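Local structure of mandelate racemase/muconate lactonizing enzyme/Enolase superfamily (Rhodobacter sphaeroides, 2HZG) at residues N258-M261 / A262-L265. The protein belongs to the enolase superfamily, pairing an N-terminal capping domain with a barrel domain of the TIM type that carries a bound sodium ion. Numbering follows the deposited sequence.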
loop_
_atom_site.group_PDB
_atom_site.type_symbol
_atom_site.label_atom_id
_atom_site.label_comp_id
_atom_site.label_asym_id
_atom_site.label_seq_id
_atom_site.Cartn_x
_atom_site.Cartn_y
_atom_site.Cartn_z
ATOM N N ASN A 258 0.529 -3.438 -6.964
ATOM C CA ASN A 258 0.261 -2.847 -8.259
ATOM C C ASN A 258 1.352 -3.234 -9.236
ATOM O O ASN A 258 2.378 -3.796 -8.841
ATOM C CB ASN A 258 0.052 -1.317 -8.180
ATOM C CG ASN A 258 1.215 -0.596 -7.500
ATOM O OD1 ASN A 258 2.346 -0.655 -7.972
ATOM N ND2 ASN A 258 0.933 0.084 -6.394
ATOM N N PHE A 259 1.122 -2.931 -10.507
ATOM C CA PHE A 259 2.082 -3.219 -11.563
ATOM C C PHE A 259 3.459 -2.575 -11.332
ATOM O O PHE A 259 4.474 -3.216 -11.539
ATOM C CB PHE A 259 1.529 -2.798 -12.938
ATOM C CG PHE A 259 2.568 -2.772 -14.029
ATOM C CD1 PHE A 259 2.962 -3.943 -14.661
ATOM C CD2 PHE A 259 3.159 -1.568 -14.417
ATOM C CE1 PHE A 259 3.909 -3.935 -15.654
ATOM C CE2 PHE A 259 4.136 -1.543 -15.407
ATOM C CZ PHE A 259 4.510 -2.727 -16.034
ATOM N N HIS A 260 3.493 -1.303 -10.957
ATOM C CA HIS A 260 4.778 -0.613 -10.851
ATOM C C HIS A 260 5.713 -1.120 -9.749
ATOM O O HIS A 260 6.920 -1.069 -9.921
ATOM C CB HIS A 260 4.620 0.920 -10.861
ATOM C CG HIS A 260 4.353 1.455 -12.235
ATOM N ND1 HIS A 260 3.087 1.779 -12.673
ATOM C CD2 HIS A 260 5.181 1.649 -13.292
ATOM C CE1 HIS A 260 3.148 2.172 -13.935
ATOM N NE2 HIS A 260 4.407 2.105 -14.332
ATOM N N MET A 261 5.165 -1.605 -8.641
ATOM C CA MET A 261 5.991 -2.301 -7.636
ATOM C C MET A 261 6.774 -3.476 -8.261
ATOM O O MET A 261 7.964 -3.655 -7.989
ATOM C CB MET A 261 5.140 -2.795 -6.481
ATOM C CG MET A 261 4.631 -1.675 -5.597
ATOM S SD MET A 261 3.721 -2.317 -4.197
ATOM C CE MET A 261 4.992 -3.137 -3.209
ATOM N N ALA A 262 6.116 -4.244 -9.123
ATOM C CA ALA A 262 6.780 -5.338 -9.827
ATOM C C ALA A 262 7.764 -4.792 -10.875
ATOM O O ALA A 262 8.916 -5.247 -10.946
ATOM C CB ALA A 262 5.756 -6.263 -10.469
ATOM N N GLN A 263 7.324 -3.820 -11.685
ATOM C CA GLN A 263 8.234 -3.248 -12.685
ATOM C C GLN A 263 9.488 -2.625 -12.075
ATOM O O GLN A 263 10.584 -2.786 -12.607
ATOM C CB GLN A 263 7.547 -2.216 -13.573
ATOM C CG GLN A 263 8.402 -1.899 -14.791
ATOM C CD GLN A 263 7.827 -0.777 -15.628
ATOM O OE1 GLN A 263 7.484 -0.983 -16.788
ATOM N NE2 GLN A 263 7.710 0.406 -15.045
ATOM N N HIS A 264 9.311 -1.904 -10.973
ATOM C CA HIS A 264 10.448 -1.286 -10.281
ATOM C C HIS A 264 11.416 -2.306 -9.711
ATOM O O HIS A 264 12.634 -2.116 -9.780
ATOM C CB HIS A 264 9.971 -0.342 -9.178
ATOM C CG HIS A 264 9.213 0.844 -9.692
ATOM N ND1 HIS A 264 8.406 1.617 -8.887
ATOM C CD2 HIS A 264 9.139 1.384 -10.930
ATOM C CE1 HIS A 264 7.868 2.586 -9.608
ATOM N NE2 HIS A 264 8.287 2.457 -10.854
ATOM N N LEU A 265 10.880 -3.380 -9.133
ATOM C CA LEU A 265 11.729 -4.474 -8.667
ATOM C C LEU A 265 12.549 -5.064 -9.805
ATOM O O LEU A 265 13.754 -5.293 -9.640
ATOM C CB LEU A 265 10.900 -5.572 -7.962
ATOM C CG LEU A 265 11.709 -6.666 -7.254
ATOM C CD1 LEU A 265 12.563 -6.127 -6.095
ATOM C CD2 LEU A 265 10.719 -7.717 -6.758
#
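The ring of His264 has the carbonyl oxygen of His260 over one face, where it sits off-centre, nearest to CG of His264 at 3.0 Å, while CB of His260 makes a CH-pi contact with the ring, 4.2 Å from its centroid. The imidazole of His260 takes CD2 of Phe259 over the centre of one face and Gln263 NE2 at its edge, 3.3 Å from His260 CD2. At the edge of the Phe259 ring lies Gln263 OE1, 3.5 Å from CZ, with ring and amide planes 66° apart. Gln263 suits this place because, with CG anti to the backbone N (chi1 -166°), its extended chain carries the flat amide beside the edges of both rings, OE1 toward Phe259 and NE2 toward His260.

These side chains belong to the first turns of helix 259-268, which links parallel strands 249-252 and 273-276 in a beta-alpha-beta unit of the TIM-type barrel. Asn258 is the N-cap of the helix: the short side chain folds back so that OD1 accepts from Met261 N at 3.0 Å. The i to i+4 bonds follow, including His264 N to His260 O at 2.7 Å. Small Ala262 lets the helix lie close to Ile274 and Ile276, and Phe259 packs on helix 284-297, with Arg289 in a cation-pi contact. His264, polar and aromatic, faces the dimer interface, where NE2 hydrogen-bonds Gly233 O of the second subunit.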